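Side-chain contacts in extracellular ligand-binding receptor (Desulfohalobium retbaense DSM 5692, PDB 5ERE), which probably acts as an extracellular sensor receptor, with a periplasmic-binding-protein module holding 2-oxo-4-methylpentanoic acid and a PAS-like Cache module holding a cytosine: residues S399-E404 with M429-V434; C381-V384 with I390-V393; T370-N373 with Y377-N380. All coordinates share one frame; numbering follows the deposited sequence.

Interaction 1. Residues S399-E404 with M429-V434; sequences SSVIGE and MVEGFV. With CYT (6-aminopyrimidin-2(1H)-one), chain C.
Val401 and Val430 meet through methyl groups, CG1 of Val401 lying 4.0 Å from CG2 of Val430, where two turns come together beside a bound cytosine. The ordered side is the one facing the base, where Glu431 and the backbone N of Val430 are held by three hydrogen bonds to the ligand. OE1 of Glu431 accepts from N3 of the cytosine at 2.7 Å. OE2 of Glu431 accepts from N4 of the cytosine at 2.8 Å, and both bonds are fairly straight. A bend at chi2 (81°) folds the chain of Glu431 back so that both oxygens reach the base. The backbone N of Val430 donates to O2 of the cytosine at 3.0 Å, and the selenium of Met429, a selenomethionine, packs 3.4 Å from C2 of the same ring. Buried Val401 adds an apolar neighbour to Glu431, its CG1 4.0 Å from OE2.

The other end of the contact is more open to solvent. Partly exposed Glu404 runs past Val430 in the opposite direction, its OE1 meeting the CG1 methyl of Val430 at 3.6 Å, an apolar approach.

In this Cache-type domain, the type I turn from Met429 to Gly432 thus presents a matched acceptor pair and one backbone donor to the base. Donation from both N3 and N4 means that the base carries a hydrogen on N3, as a neutral 3H tautomer or an N3-protonated form; an ionised Glu431 would probably suit either.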
ATOM      1  N   SER A 399     -37.845   6.119   3.569  1.00 48.00           N
ATOM      2  CA  SER A 399     -39.121   6.801   3.338  1.00 43.78           C
ATOM      3  C   SER A 399     -39.506   7.831   4.370  1.00 41.00           C
ATOM      4  O   SER A 399     -40.288   8.737   4.091  1.00 49.03           O
ATOM      5  CB  SER A 399     -40.253   5.740   3.252  1.00 51.02           C
ATOM      6  OG  SER A 399     -40.246   5.162   1.962  1.00 63.93           O
ATOM      7  N   SER A 400     -38.974   7.702   5.571  1.00 49.46           N
ATOM      8  CA  SER A 400     -39.243   8.681   6.610  1.00 50.70           C
ATOM      9  C   SER A 400     -38.749  10.102   6.260  1.00 53.40           C
ATOM     10  O   SER A 400     -39.272  11.083   6.772  1.00 56.46           O
ATOM     11  CB  SER A 400     -38.617   8.213   7.911  1.00 47.15           C
ATOM     12  OG  SER A 400     -37.216   8.194   7.822  1.00 56.13           O
ATOM     13  N   VAL A 401     -37.769  10.227   5.371  1.00 45.38           N
ATOM     14  CA  VAL A 401     -37.294  11.572   5.027  1.00 50.87           C
ATOM     15  C   VAL A 401     -38.310  12.270   4.120  1.00 49.24           C
ATOM     16  O   VAL A 401     -38.251  13.469   3.953  1.00 44.44           O
ATOM     17  CB  VAL A 401     -35.890  11.538   4.359  1.00 44.79           C
ATOM     18  CG1 VAL A 401     -34.944  10.735   5.227  1.00 52.31           C
ATOM     19  CG2 VAL A 401     -35.951  10.949   2.947  1.00 44.16           C
ATOM     20  N   ILE A 402     -39.266  11.538   3.557  1.00 51.99           N
ATOM     21  CA  ILE A 402     -40.253  12.194   2.696  1.00 51.14           C
ATOM     22  C   ILE A 402     -41.062  13.164   3.535  1.00 53.72           C
ATOM     23  O   ILE A 402     -41.433  12.865   4.663  1.00 54.87           O
ATOM     24  CB  ILE A 402     -41.176  11.194   1.991  1.00 47.87           C
ATOM     25  CG1 ILE A 402     -40.402  10.450   0.888  1.00 54.29           C
ATOM     26  CG2 ILE A 402     -42.376  11.912   1.388  1.00 45.45           C
ATOM     27  CD1 ILE A 402     -41.091   9.201   0.373  1.00 52.14           C
ATOM     28  N   GLY A 403     -41.269  14.356   2.989  1.00 47.26           N
ATOM     29  CA  GLY A 403     -41.930  15.428   3.712  1.00 49.90           C
ATOM     30  C   GLY A 403     -40.989  16.357   4.457  1.00 49.09           C
ATOM     31  O   GLY A 403     -41.394  17.417   4.933  1.00 53.95           O
ATOM     32  N   GLU A 404     -39.731  15.971   4.593  1.00 53.99           N
ATOM     33  CA  GLU A 404     -38.775  16.841   5.260  1.00 55.21           C
ATOM     34  C   GLU A 404     -38.510  18.144   4.478  1.00 55.53           C
ATOM     35  O   GLU A 404     -38.281  18.125   3.266  1.00 52.91           O
ATOM     36  CB  GLU A 404     -37.472  16.086   5.506  1.00 59.74           C
ATOM     37  CG  GLU A 404     -37.548  15.092   6.672  1.00 66.54           C
ATOM     38  CD  GLU A 404     -37.272  15.732   8.025  1.00 66.02           C
ATOM     39  OE1 GLU A 404     -37.066  16.965   8.083  1.00 70.91           O
ATOM     40  OE2 GLU A 404     -37.255  14.999   9.030  1.00 70.04           O
HETATM   41  N   MSE A 429     -27.262  16.273   7.302  1.00 40.73           N
HETATM   42  CA  MSE A 429     -28.388  15.889   6.469  1.00 41.70           C
HETATM   43  C   MSE A 429     -29.527  15.328   7.359  1.00 45.51           C
HETATM   44  O   MSE A 429     -29.252  14.865   8.463  1.00 45.88           O
HETATM   45  CB  MSE A 429     -27.922  14.855   5.450  1.00 36.00           C
HETATM   46  CG  MSE A 429     -26.778  15.327   4.567  1.00 43.46           C
HETATM   47 SE   MSE A 429     -27.390  16.715   3.321  0.80 55.21          SE
HETATM   48  CE  MSE A 429     -25.642  17.210   2.545  1.00 52.71           C
ATOM     49  N   VAL A 430     -30.778  15.347   6.882  1.00 46.60           N
ATOM     50  CA  VAL A 430     -31.907  14.791   7.669  1.00 51.14           C
ATOM     51  C   VAL A 430     -31.707  13.319   7.970  1.00 52.03           C
ATOM     52  O   VAL A 430     -32.288  12.787   8.927  1.00 50.37           O
ATOM     53  CB  VAL A 430     -33.286  14.954   6.966  1.00 47.50           C
ATOM     54  CG1 VAL A 430     -33.686  16.406   6.886  1.00 52.68           C
ATOM     55  CG2 VAL A 430     -33.303  14.310   5.587  1.00 50.63           C
ATOM     56  N   GLU A 431     -30.890  12.664   7.140  1.00 44.30           N
ATOM     57  CA  GLU A 431     -30.583  11.250   7.306  1.00 48.72           C
ATOM     58  C   GLU A 431     -29.757  10.941   8.556  1.00 44.19           C
ATOM     59  O   GLU A 431     -29.633   9.776   8.924  1.00 43.28           O
ATOM     60  CB  GLU A 431     -29.851  10.730   6.062  1.00 43.92           C
ATOM     61  CG  GLU A 431     -30.745  10.581   4.851  1.00 42.19           C
ATOM     62  CD  GLU A 431     -31.016  11.844   4.065  1.00 41.31           C
ATOM     63  OE1 GLU A 431     -30.515  12.964   4.400  1.00 46.89           O
ATOM     64  OE2 GLU A 431     -31.764  11.708   3.077  1.00 40.70           O
ATOM     65  N   GLY A 432     -29.192  11.979   9.186  1.00 44.78           N
ATOM     66  CA  GLY A 432     -28.503  11.851  10.462  1.00 47.68           C
ATOM     67  C   GLY A 432     -26.983  11.913  10.473  1.00 46.20           C
ATOM     68  O   GLY A 432     -26.361  11.467  11.434  1.00 44.86           O
ATOM     69  N   PHE A 433     -26.367  12.439   9.417  1.00 46.86           N
ATOM     70  CA  PHE A 433     -24.910  12.544   9.399  1.00 44.46           C
ATOM     71  C   PHE A 433     -24.454  13.739   8.559  1.00 42.60           C
ATOM     72  O   PHE A 433     -25.232  14.309   7.783  1.00 40.20           O
ATOM     73  CB  PHE A 433     -24.288  11.226   8.901  1.00 40.46           C
ATOM     74  CG  PHE A 433     -24.622  10.878   7.452  1.00 38.12           C
ATOM     75  CD1 PHE A 433     -23.845  11.393   6.398  1.00 41.44           C
ATOM     76  CD2 PHE A 433     -25.703  10.072   7.143  1.00 39.31           C
ATOM     77  CE1 PHE A 433     -24.135  11.083   5.066  1.00 37.69           C
ATOM     78  CE2 PHE A 433     -26.004   9.757   5.798  1.00 41.80           C
ATOM     79  CZ  PHE A 433     -25.221  10.270   4.768  1.00 44.64           C
ATOM     80  N   VAL A 434     -23.202  14.129   8.748  1.00 37.84           N
ATOM     81  CA  VAL A 434     -22.601  15.214   7.969  1.00 41.09           C
ATOM     82  C   VAL A 434     -22.206  14.633   6.607  1.00 38.94           C
ATOM     83  O   VAL A 434     -21.343  13.749   6.529  1.00 39.09           O
ATOM     84  CB  VAL A 434     -21.389  15.797   8.674  1.00 35.05           C
ATOM     85  CG1 VAL A 434     -20.764  16.917   7.901  1.00 40.88           C
ATOM     86  CG2 VAL A 434     -21.803  16.310  10.051  1.00 39.17           C
TER
HETATM   87  N3  CYT C 602     -30.877  14.806   2.455  1.00 38.76           N
HETATM   88  C4  CYT C 602     -30.887  14.497   1.159  1.00 48.02           C
HETATM   89  N1  CYT C 602     -30.544  17.097   1.895  1.00 36.99           N
HETATM   90  C2  CYT C 602     -30.708  16.097   2.863  1.00 40.44           C
HETATM   91  O2  CYT C 602     -30.660  16.402   4.076  1.00 35.81           O
HETATM   92  N4  CYT C 602     -31.074  13.189   0.822  1.00 39.66           N
HETATM   93  C5  CYT C 602     -30.722  15.507   0.148  1.00 45.24           C
HETATM   94  C6  CYT C 602     -30.555  16.777   0.553  1.00 42.06           C

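Interaction 2. Residues C381-V384 with I390-V393; sequences CVTV and IVNV. With CYT (6-aminopyrimidin-2(1H)-one), chain C.
Val382 and Val393 face each other as a non-hydrogen-bonded antiparallel pair in the hairpin of strands 378-385 and 390-394. The side chain of Val382 reaches from this strand pair to the cytosine. Its CB sits beside the backbone, 3.3 Å from Asn392 O, and also touches CG2 of Ile390. From there the two methyls part company. CG1, anti to the carbonyl carbon (chi1 -58°), meets CG2 of Val393 at 3.6 Å and comes to 3.7 Å from N4 of the cytosine; CG2 approaches the base at C5, 3.9 Å away. Val384 and Ile390 lie on the same side of the sheet, crossing obliquely through CG2 and CG1.

Thr383 points to the opposite side. Its backbone N donates to Asn392 O at 3.1 Å, and its O accepts from Val391 N at 3.0 Å in a straighter bond (168°). Val391 and Asn392 thus both stand against Thr383, a classic beta bulge. OG1 of Thr383 is packed by CB of Asn392 and CG2 of Val391, while its hydrogen bond goes to Leu359 O in the loop before helix 362-374. The amide of Asn392 turns back on its own strand, OD1 accepting from Val393 N, and ND2 is bonded to Ser365 OG on that helix.

The chemistry therefore divides between the two sides of the hairpin: Thr383 and Asn392 carry buried polar groups with hydrogen-bonding partners, whereas Val382 offers the base only methyls, contributing shape and apolar contact to a pocket in which Glu431, Val430 N and Gln409 NE2 make the hydrogen bonds.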
ATOM      1  N   CYS A 381     -30.988   8.662  -2.796  1.00 37.14           N
ATOM      2  CA  CYS A 381     -31.379   9.600  -3.833  1.00 36.62           C
ATOM      3  C   CYS A 381     -32.780  10.104  -3.565  1.00 40.87           C
ATOM      4  O   CYS A 381     -33.680   9.334  -3.208  1.00 42.62           O
ATOM      5  CB  CYS A 381     -31.313   8.950  -5.234  1.00 34.17           C
ATOM      6  SG  CYS A 381     -29.732   8.210  -5.690  1.00 43.65           S
ATOM      7  N   VAL A 382     -32.970  11.403  -3.738  1.00 41.68           N
ATOM      8  CA  VAL A 382     -34.269  12.004  -3.527  1.00 34.71           C
ATOM      9  C   VAL A 382     -34.653  12.949  -4.639  1.00 38.61           C
ATOM     10  O   VAL A 382     -33.804  13.438  -5.419  1.00 38.63           O
ATOM     11  CB  VAL A 382     -34.337  12.773  -2.207  1.00 38.08           C
ATOM     12  CG1 VAL A 382     -34.030  11.872  -1.034  1.00 43.39           C
ATOM     13  CG2 VAL A 382     -33.384  13.976  -2.227  1.00 42.37           C
ATOM     14  N   THR A 383     -35.948  13.217  -4.701  1.00 41.58           N
ATOM     15  CA  THR A 383     -36.445  14.358  -5.435  1.00 45.56           C
ATOM     16  C   THR A 383     -36.998  15.319  -4.414  1.00 47.37           C
ATOM     17  O   THR A 383     -37.437  14.904  -3.340  1.00 40.22           O
ATOM     18  CB  THR A 383     -37.515  13.984  -6.475  1.00 44.62           C
ATOM     19  OG1 THR A 383     -38.580  13.261  -5.849  1.00 49.07           O
ATOM     20  CG2 THR A 383     -36.880  13.161  -7.568  1.00 44.79           C
ATOM     21  N   VAL A 384     -36.941  16.599  -4.782  1.00 44.36           N
ATOM     22  CA  VAL A 384     -37.246  17.744  -3.926  1.00 48.05           C
ATOM     23  C   VAL A 384     -38.063  18.746  -4.745  1.00 50.99           C
ATOM     24  O   VAL A 384     -37.612  19.178  -5.808  1.00 46.03           O
ATOM     25  CB  VAL A 384     -35.954  18.437  -3.415  1.00 54.03           C
ATOM     26  CG1 VAL A 384     -36.287  19.602  -2.482  1.00 54.54           C
ATOM     27  CG2 VAL A 384     -35.046  17.438  -2.717  1.00 49.95           C
ATOM     28  N   ILE A 390     -38.626  17.316   0.380  1.00 45.11           N
ATOM     29  CA  ILE A 390     -38.352  16.003  -0.169  1.00 44.76           C
ATOM     30  C   ILE A 390     -39.672  15.283  -0.406  1.00 54.43           C
ATOM     31  O   ILE A 390     -40.469  15.143   0.520  1.00 52.07           O
ATOM     32  CB  ILE A 390     -37.460  15.168   0.760  1.00 42.34           C
ATOM     33  CG1 ILE A 390     -36.106  15.872   0.951  1.00 42.34           C
ATOM     34  CG2 ILE A 390     -37.254  13.790   0.167  1.00 35.93           C
ATOM     35  CD1 ILE A 390     -35.165  15.172   1.904  1.00 45.18           C
ATOM     36  N   VAL A 391     -39.885  14.834  -1.647  1.00 47.33           N
ATOM     37  CA  VAL A 391     -41.151  14.243  -2.059  1.00 51.22           C
ATOM     38  C   VAL A 391     -41.001  12.807  -2.548  1.00 48.82           C
ATOM     39  O   VAL A 391     -41.989  12.158  -2.822  1.00 56.56           O
ATOM     40  CB  VAL A 391     -41.831  15.078  -3.180  1.00 53.90           C
ATOM     41  CG1 VAL A 391     -42.138  16.487  -2.679  1.00 52.78           C
ATOM     42  CG2 VAL A 391     -40.977  15.124  -4.451  1.00 51.88           C
ATOM     43  N   ASN A 392     -39.772  12.314  -2.667  1.00 48.29           N
ATOM     44  CA  ASN A 392     -39.564  10.926  -3.038  1.00 47.68           C
ATOM     45  C   ASN A 392     -38.121  10.530  -2.701  1.00 48.31           C
ATOM     46  O   ASN A 392     -37.262  11.396  -2.561  1.00 45.49           O
ATOM     47  CB  ASN A 392     -39.906  10.711  -4.529  1.00 45.39           C
ATOM     48  CG  ASN A 392     -40.229   9.248  -4.865  1.00 50.41           C
ATOM     49  OD1 ASN A 392     -40.202   8.389  -3.999  1.00 43.24           O
ATOM     50  ND2 ASN A 392     -40.554   8.976  -6.137  1.00 56.46           N
ATOM     51  N   VAL A 393     -37.875   9.234  -2.518  1.00 48.72           N
ATOM     52  CA  VAL A 393     -36.555   8.728  -2.148  1.00 39.80           C
ATOM     53  C   VAL A 393     -36.383   7.273  -2.554  1.00 47.14           C
ATOM     54  O   VAL A 393     -37.324   6.498  -2.482  1.00 44.46           O
ATOM     55  CB  VAL A 393     -36.309   8.838  -0.626  1.00 44.88           C
ATOM     56  CG1 VAL A 393     -37.336   8.007   0.170  1.00 43.08           C
ATOM     57  CG2 VAL A 393     -34.873   8.411  -0.262  1.00 43.02           C
TER
HETATM   58  N3  CYT C 602     -30.877  14.806   2.455  1.00 38.76           N
HETATM   59  C4  CYT C 602     -30.887  14.497   1.159  1.00 48.02           C
HETATM   60  N1  CYT C 602     -30.544  17.097   1.895  1.00 36.99           N
HETATM   61  C2  CYT C 602     -30.708  16.097   2.863  1.00 40.44           C
HETATM   62  O2  CYT C 602     -30.660  16.402   4.076  1.00 35.81           O
HETATM   63  N4  CYT C 602     -31.074  13.189   0.822  1.00 39.66           N
HETATM   64  C5  CYT C 602     -30.722  15.507   0.148  1.00 45.24           C
HETATM   65  C6  CYT C 602     -30.555  16.777   0.553  1.00 42.06           C

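Interaction 3. Residues T370-N373 with Y377-N380; sequences TLFN and YAYN
The ring of Phe372 meets the chain at Ala378 to Asn380 along its CD1-CE1 side, and its neighbours approach obliquely. CE1 comes within 3.4 Å of Tyr379 O and 3.6 Å of Ala378 O, and CD1 touches the CB methyl of Ala378 at 3.8 Å and CA of Asn380 at 3.9 Å. Pro395 and Cys381 are further neighbours of this phenylalanine. The second flat group is the phenol of Tyr379: its CB points away from the helix, and its ring stacks on that of Tyr398 and meets Phe433 edge-to-face.

Phe372 reaches across because its CG is anti to the backbone N (chi1 179°), which carries the ring from helix 362-374 to the start of strand 378-385. Ala378 turns its CB toward the helix, and so small a side chain lets the ring come close to the main chain. The strand itself is irregular here: Tyr379 and Asn380 both face Leu456 on strand 449-457, a classic beta bulge. At this corner the CB of Asn380 is directed away from the helix, and its amide lies in the cytosine pocket, where ND2 donates to OE2 of Glu431.

The contact is a packing of helix 362-374 against the first residues of strand 378-385, resting on van der Waals contact and on the approach of ring carbons to carbonyl oxygens. Such C-H groups are weakly positive, so their closeness to Tyr379 O and Ala378 O is probably mildly attractive. Ala378 O has its hydrogen bond with Gln458 NE2. The same short segment therefore meets an aromatic ring with its backbone while Asn380 both lines the cytosine pocket and bonds to Glu431, which would hold the carboxylate of that residue in place.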
ATOM      1  N   THR A 370     -32.915   3.379 -10.032  1.00 33.18           N
ATOM      2  CA  THR A 370     -31.814   3.165 -10.982  1.00 42.72           C
ATOM      3  C   THR A 370     -30.616   4.123 -10.648  1.00 37.08           C
ATOM      4  O   THR A 370     -29.470   3.706 -10.574  1.00 39.63           O
ATOM      5  CB  THR A 370     -32.309   3.399 -12.422  1.00 39.03           C
ATOM      6  OG1 THR A 370     -33.302   2.417 -12.752  1.00 46.44           O
ATOM      7  CG2 THR A 370     -31.181   3.334 -13.451  1.00 38.02           C
ATOM      8  N   LEU A 371     -30.916   5.387 -10.427  1.00 34.96           N
ATOM      9  CA  LEU A 371     -29.870   6.390 -10.092  1.00 41.40           C
ATOM     10  C   LEU A 371     -29.005   5.938  -8.905  1.00 37.00           C
ATOM     11  O   LEU A 371     -27.773   6.040  -8.911  1.00 33.92           O
ATOM     12  CB  LEU A 371     -30.525   7.735  -9.779  1.00 39.88           C
ATOM     13  CG  LEU A 371     -29.551   8.876  -9.406  1.00 36.89           C
ATOM     14  CD1 LEU A 371     -28.615   9.215 -10.552  1.00 35.59           C
ATOM     15  CD2 LEU A 371     -30.359  10.063  -9.011  1.00 33.84           C
ATOM     16  N   PHE A 372     -29.660   5.366  -7.908  1.00 33.66           N
ATOM     17  CA  PHE A 372     -28.956   4.833  -6.767  1.00 39.70           C
ATOM     18  C   PHE A 372     -28.030   3.657  -7.153  1.00 33.24           C
ATOM     19  O   PHE A 372     -26.852   3.603  -6.716  1.00 34.96           O
ATOM     20  CB  PHE A 372     -29.981   4.463  -5.697  1.00 30.27           C
ATOM     21  CG  PHE A 372     -29.370   3.886  -4.475  1.00 33.78           C
ATOM     22  CD1 PHE A 372     -28.705   4.698  -3.572  1.00 32.53           C
ATOM     23  CD2 PHE A 372     -29.455   2.531  -4.215  1.00 39.52           C
ATOM     24  CE1 PHE A 372     -28.094   4.159  -2.496  1.00 26.89           C
ATOM     25  CE2 PHE A 372     -28.869   1.986  -3.082  1.00 41.36           C
ATOM     26  CZ  PHE A 372     -28.196   2.782  -2.227  1.00 37.21           C
ATOM     27  N   ASN A 373     -28.499   2.748  -8.006  1.00 37.52           N
ATOM     28  CA  ASN A 373     -27.650   1.652  -8.467  1.00 33.53           C
ATOM     29  C   ASN A 373     -26.448   2.151  -9.292  1.00 32.38           C
ATOM     30  O   ASN A 373     -25.398   1.514  -9.303  1.00 35.45           O
ATOM     31  CB  ASN A 373     -28.457   0.654  -9.322  1.00 39.07           C
ATOM     32  CG  ASN A 373     -29.233  -0.343  -8.503  1.00 37.74           C
ATOM     33  OD1 ASN A 373     -29.276  -0.278  -7.271  1.00 32.23           O
ATOM     34  ND2 ASN A 373     -29.887  -1.265  -9.187  1.00 35.57           N
ATOM     35  N   TYR A 377     -21.259   5.246  -4.479  1.00 38.22           N
ATOM     36  CA  TYR A 377     -20.936   6.037  -3.257  1.00 36.20           C
ATOM     37  C   TYR A 377     -22.130   6.794  -2.698  1.00 35.19           C
ATOM     38  O   TYR A 377     -21.982   7.627  -1.797  1.00 33.75           O
ATOM     39  CB  TYR A 377     -19.775   7.031  -3.535  1.00 42.51           C
ATOM     40  CG  TYR A 377     -18.504   6.289  -3.828  1.00 37.33           C
ATOM     41  CD1 TYR A 377     -17.800   5.647  -2.805  1.00 37.43           C
ATOM     42  CD2 TYR A 377     -18.060   6.133  -5.145  1.00 38.72           C
ATOM     43  CE1 TYR A 377     -16.647   4.926  -3.068  1.00 39.83           C
ATOM     44  CE2 TYR A 377     -16.902   5.423  -5.423  1.00 41.71           C
ATOM     45  CZ  TYR A 377     -16.198   4.833  -4.392  1.00 40.65           C
ATOM     46  OH  TYR A 377     -15.068   4.122  -4.695  1.00 43.12           O
ATOM     47  N   ALA A 378     -23.324   6.475  -3.206  1.00 34.62           N
ATOM     48  CA  ALA A 378     -24.568   7.048  -2.683  1.00 37.71           C
ATOM     49  C   ALA A 378     -25.024   6.372  -1.402  1.00 33.21           C
ATOM     50  O   ALA A 378     -24.875   5.180  -1.213  1.00 34.43           O
ATOM     51  CB  ALA A 378     -25.680   6.957  -3.726  1.00 42.47           C
ATOM     52  N   TYR A 379     -25.614   7.187  -0.550  1.00 36.22           N
ATOM     53  CA  TYR A 379     -26.349   6.744   0.593  1.00 39.32           C
ATOM     54  C   TYR A 379     -27.826   6.675   0.212  1.00 37.05           C
ATOM     55  O   TYR A 379     -28.501   5.706   0.521  1.00 41.53           O
ATOM     56  CB  TYR A 379     -26.127   7.710   1.746  1.00 38.36           C
ATOM     57  CG  TYR A 379     -26.853   7.316   2.991  1.00 33.78           C
ATOM     58  CD1 TYR A 379     -26.310   6.385   3.855  1.00 32.72           C
ATOM     59  CD2 TYR A 379     -28.081   7.865   3.302  1.00 37.30           C
ATOM     60  CE1 TYR A 379     -26.946   6.036   5.020  1.00 41.41           C
ATOM     61  CE2 TYR A 379     -28.741   7.508   4.476  1.00 38.87           C
ATOM     62  CZ  TYR A 379     -28.156   6.601   5.329  1.00 40.92           C
ATOM     63  OH  TYR A 379     -28.800   6.238   6.478  1.00 45.54           O
ATOM     64  N   ASN A 380     -28.328   7.725  -0.445  1.00 37.01           N
ATOM     65  CA  ASN A 380     -29.624   7.628  -1.110  1.00 37.79           C
ATOM     66  C   ASN A 380     -29.826   8.709  -2.162  1.00 41.43           C
ATOM     67  O   ASN A 380     -28.958   9.555  -2.384  1.00 35.56           O
ATOM     68  CB  ASN A 380     -30.786   7.640  -0.100  1.00 40.91           C
ATOM     69  CG  ASN A 380     -30.941   8.954   0.666  1.00 44.85           C
ATOM     70  OD1 ASN A 380     -30.542  10.012   0.223  1.00 43.09           O
ATOM     71  ND2 ASN A 380     -31.583   8.871   1.817  1.00 41.35           N
TER

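Overall arrangement
Along the chain the three contacts follow in series, neither nesting nor crossing. Interaction 3 comes first, closing the short connection between helix 362-374 and strand 378-385. Interaction 2 begins at the next residue and closes the hairpin to strand 390-394; Cys381 SG packs against Leu371 and Phe372 of the helix. Interaction 1 then bridges a longer excursion containing helix 410-418, and Gly403 and Glu404 are tied to Ile390 by probable backbone hydrogen bonds. Interactions 1 and 2 both touch the cytosine, while interaction 3 contributes Asn380. Together they join helix, antiparallel sheet and ligand-binding turns within one Cache-type sensor domain.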